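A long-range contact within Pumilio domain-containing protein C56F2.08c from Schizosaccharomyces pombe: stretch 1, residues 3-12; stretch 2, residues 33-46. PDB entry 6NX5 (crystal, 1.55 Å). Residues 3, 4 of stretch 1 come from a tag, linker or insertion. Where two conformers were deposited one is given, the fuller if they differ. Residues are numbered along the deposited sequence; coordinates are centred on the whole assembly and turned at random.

Stretch 1 (3-12) GSMLYVSNLP
Stretch 2, residues 33-46: IWMLSPDNSAIVSY

The two stretches form an antiparallel β-ladder, extended beyond the strand by an asparagine clamp and flanked by mostly apolar side-chain contacts. Strand 4-9, whose S4 comes from a tag, runs at 155° to strand 42-46, with S4 opposite Y46, L6 opposite V44 and V8 opposite A42 as hydrogen-bonded pairs. Their backbones are extended (phi near -110°, psi near 130° at L6 and V8). In each pair the N and O of both residues face the partner and close a two-bond ring, with N to O distances of 2.8 to 3.0 Å, as in L6 N to V44 O (2.8 Å) and V44 N to L6 O (2.9 Å).

These pairs share one face, where L6 (m, t) sets CD1 3.7 Å from CE1 at the ring edge of Y46 (m), and V8 CG2 lies 4.0 Å from V44 CG2, both t. M5-S45 and Y7-I43, non-hydrogen-bonded pairs, occupy the other face. There M5 (m, m, t) packs apolarly, SD 3.7 Å from I43 CG2 and CE 3.8 Å from W34 CH2, its sulfur oblique to the six-membered ring, while Y7 (t) brings CE1 3.5 Å from L36 CD1. Water 1 links Y7 OH (2.5 Å) to D39 OD2 (2.8 Å).

Past the strand, N10 turns (phi/psi 62/43°), and N40 (p) holds L11 twice: L11 N to N40 O and N40 ND2 to L11 O, each 3.0 Å.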

# COMPACT_ATOMS: atom_id res chain seq x y z
N GLY A 3 -0.55 -10.03 -8.96
CA GLY A 3 -1.62 -9.05 -8.99
C GLY A 3 -1.12 -7.64 -8.75
O GLY A 3 0.03 -7.40 -8.36
N SER A 4 -2.00 -6.69 -9.02
CA SER A 4 -1.62 -5.28 -9.05
C SER A 4 -2.20 -4.55 -7.85
O SER A 4 -3.35 -4.78 -7.46
CB SER A 4 -2.07 -4.64 -10.36
OG SER A 4 -1.41 -5.27 -11.43
N MET A 5 -1.40 -3.64 -7.30
CA MET A 5 -1.77 -2.84 -6.14
C MET A 5 -1.76 -1.36 -6.49
O MET A 5 -0.81 -0.87 -7.12
CB MET A 5 -0.80 -3.07 -4.97
CG MET A 5 -0.78 -4.50 -4.46
SD MET A 5 -2.23 -4.74 -3.41
CE MET A 5 -1.73 -6.10 -2.39
N LEU A 6 -2.81 -0.67 -6.07
CA LEU A 6 -2.91 0.78 -6.16
C LEU A 6 -2.90 1.35 -4.76
O LEU A 6 -3.66 0.89 -3.89
CB LEU A 6 -4.20 1.22 -6.87
CG LEU A 6 -4.42 0.71 -8.29
CD1 LEU A 6 -5.78 1.16 -8.79
CD2 LEU A 6 -3.34 1.18 -9.26
N TYR A 7 -2.06 2.35 -4.54
CA TYR A 7 -2.04 3.13 -3.31
C TYR A 7 -2.83 4.40 -3.55
O TYR A 7 -2.48 5.19 -4.43
CB TYR A 7 -0.60 3.44 -2.88
CG TYR A 7 -0.52 4.40 -1.72
CD1 TYR A 7 -0.99 4.06 -0.46
CD2 TYR A 7 -0.01 5.67 -1.91
CE1 TYR A 7 -0.92 4.95 0.59
CE2 TYR A 7 0.05 6.57 -0.88
CZ TYR A 7 -0.40 6.21 0.36
OH TYR A 7 -0.32 7.12 1.39
N VAL A 8 -3.91 4.57 -2.80
CA VAL A 8 -4.85 5.67 -3.01
C VAL A 8 -4.73 6.63 -1.83
O VAL A 8 -4.85 6.21 -0.67
CB VAL A 8 -6.29 5.15 -3.16
CG1 VAL A 8 -7.25 6.29 -3.53
CG2 VAL A 8 -6.35 4.04 -4.21
N SER A 9 -4.51 7.91 -2.12
CA SER A 9 -4.33 8.89 -1.06
C SER A 9 -5.17 10.13 -1.36
O SER A 9 -5.69 10.33 -2.46
CB SER A 9 -2.84 9.26 -0.87
OG SER A 9 -2.22 9.70 -2.06
N ASN A 10 -5.30 10.96 -0.32
CA ASN A 10 -6.16 12.14 -0.33
C ASN A 10 -7.62 11.77 -0.54
O ASN A 10 -8.34 12.39 -1.33
CB ASN A 10 -5.73 13.17 -1.38
CG ASN A 10 -6.28 14.55 -1.07
OD1 ASN A 10 -6.65 14.82 0.07
ND2 ASN A 10 -6.36 15.42 -2.08
N LEU A 11 -8.07 10.72 0.14
CA LEU A 11 -9.49 10.46 0.24
C LEU A 11 -10.16 11.52 1.11
O LEU A 11 -9.52 12.10 1.99
CB LEU A 11 -9.74 9.09 0.86
CG LEU A 11 -9.17 7.94 0.04
CD1 LEU A 11 -9.32 6.62 0.80
CD2 LEU A 11 -9.86 7.90 -1.31
N PRO A 12 -11.44 11.79 0.88
CA PRO A 12 -12.19 12.63 1.83
C PRO A 12 -12.16 11.98 3.20
O PRO A 12 -12.19 10.76 3.33
CB PRO A 12 -13.61 12.64 1.24
CG PRO A 12 -13.42 12.41 -0.21
CD PRO A 12 -12.25 11.45 -0.31
N ILE A 33 -9.51 -4.71 -0.77
CA ILE A 33 -9.32 -3.33 -0.34
C ILE A 33 -8.82 -3.36 1.09
O ILE A 33 -9.35 -4.12 1.91
CB ILE A 33 -10.62 -2.50 -0.44
CG1 ILE A 33 -11.07 -2.43 -1.90
CG2 ILE A 33 -10.41 -1.09 0.14
CD1 ILE A 33 -12.50 -1.97 -2.04
N TRP A 34 -7.80 -2.56 1.39
CA TRP A 34 -7.33 -2.33 2.75
C TRP A 34 -7.39 -0.83 3.05
O TRP A 34 -7.03 -0.01 2.20
CB TRP A 34 -5.90 -2.80 2.96
CG TRP A 34 -5.67 -4.25 2.75
CD1 TRP A 34 -5.59 -5.21 3.71
CD2 TRP A 34 -5.46 -4.91 1.50
NE1 TRP A 34 -5.35 -6.43 3.14
CE2 TRP A 34 -5.27 -6.28 1.78
CE3 TRP A 34 -5.42 -4.48 0.17
CZ2 TRP A 34 -5.03 -7.22 0.78
CZ3 TRP A 34 -5.18 -5.42 -0.83
CH2 TRP A 34 -4.99 -6.78 -0.51
N MET A 35 -7.84 -0.47 4.24
CA MET A 35 -7.89 0.92 4.65
C MET A 35 -6.69 1.23 5.54
O MET A 35 -6.32 0.43 6.40
CB MET A 35 -9.18 1.23 5.41
CG MET A 35 -10.44 0.92 4.61
SD MET A 35 -10.55 1.87 3.09
CE MET A 35 -10.75 3.53 3.76
N LEU A 36 -6.07 2.39 5.31
CA LEU A 36 -4.94 2.85 6.11
C LEU A 36 -5.38 3.86 7.15
O LEU A 36 -4.67 4.84 7.42
CB LEU A 36 -3.85 3.44 5.22
CG LEU A 36 -3.16 2.42 4.31
CD1 LEU A 36 -2.26 3.11 3.28
CD2 LEU A 36 -2.35 1.43 5.12
N SER A 37 -6.55 3.64 7.74
CA SER A 37 -7.04 4.49 8.81
C SER A 37 -6.04 4.48 9.97
O SER A 37 -5.41 3.46 10.25
CB SER A 37 -8.41 4.01 9.28
OG SER A 37 -9.21 3.60 8.19
N PRO A 38 -5.89 5.60 10.69
CA PRO A 38 -6.73 6.80 10.57
C PRO A 38 -6.33 7.75 9.44
O PRO A 38 -6.93 8.83 9.33
CB PRO A 38 -6.53 7.47 11.93
CG PRO A 38 -5.11 7.16 12.24
CD PRO A 38 -4.88 5.75 11.75
N ASP A 39 -5.36 7.37 8.62
CA ASP A 39 -5.02 8.20 7.47
C ASP A 39 -6.10 8.08 6.39
O ASP A 39 -6.82 7.08 6.29
CB ASP A 39 -3.66 7.83 6.90
CG ASP A 39 -3.11 8.89 5.98
OD1 ASP A 39 -3.33 10.09 6.26
OD2 ASP A 39 -2.46 8.53 4.97
N ASN A 40 -6.21 9.13 5.58
CA ASN A 40 -7.17 9.15 4.50
C ASN A 40 -6.61 8.46 3.26
O ASN A 40 -6.61 9.02 2.16
CB ASN A 40 -7.60 10.59 4.19
CG ASN A 40 -6.44 11.49 3.78
OD1 ASN A 40 -5.30 11.29 4.20
ND2 ASN A 40 -6.73 12.49 2.94
N SER A 41 -6.12 7.22 3.42
CA SER A 41 -5.54 6.47 2.32
C SER A 41 -6.03 5.03 2.33
O SER A 41 -6.59 4.53 3.31
CB SER A 41 -4.00 6.49 2.37
OG SER A 41 -3.51 7.82 2.36
N ALA A 42 -5.83 4.34 1.20
CA ALA A 42 -6.26 2.96 1.07
C ALA A 42 -5.41 2.26 0.02
O ALA A 42 -4.65 2.89 -0.72
CB ALA A 42 -7.75 2.87 0.70
N ILE A 43 -5.52 0.93 -0.00
CA ILE A 43 -4.86 0.08 -0.99
C ILE A 43 -5.94 -0.72 -1.69
O ILE A 43 -6.81 -1.30 -1.03
CB ILE A 43 -3.83 -0.86 -0.35
CG1 ILE A 43 -2.71 -0.04 0.28
CG2 ILE A 43 -3.27 -1.81 -1.42
CD1 ILE A 43 -1.85 -0.85 1.22
N VAL A 44 -5.88 -0.75 -3.02
CA VAL A 44 -6.87 -1.42 -3.85
C VAL A 44 -6.13 -2.38 -4.76
O VAL A 44 -5.14 -1.99 -5.39
CB VAL A 44 -7.69 -0.43 -4.70
CG1 VAL A 44 -8.69 -1.18 -5.55
CG2 VAL A 44 -8.36 0.62 -3.83
N SER A 45 -6.59 -3.62 -4.83
CA SER A 45 -5.95 -4.62 -5.67
C SER A 45 -6.87 -5.07 -6.80
O SER A 45 -8.09 -5.22 -6.61
CB SER A 45 -5.51 -5.85 -4.86
OG SER A 45 -6.63 -6.61 -4.43
N TYR A 46 -6.27 -5.27 -7.96
CA TYR A 46 -6.86 -5.94 -9.11
C TYR A 46 -5.97 -7.11 -9.50
O TYR A 46 -4.74 -6.99 -9.50
CB TYR A 46 -6.95 -5.03 -10.33
CG TYR A 46 -7.84 -3.83 -10.23
CD1 TYR A 46 -7.30 -2.58 -9.93
CD2 TYR A 46 -9.20 -3.90 -10.53
CE1 TYR A 46 -8.10 -1.45 -9.89
CE2 TYR A 46 -10.01 -2.76 -10.49
CZ TYR A 46 -9.46 -1.54 -10.17
OH TYR A 46 -10.24 -0.41 -10.13
O HOH W 1 -0.60 6.75 3.83
O HOH W 2 -3.60 10.70 2.18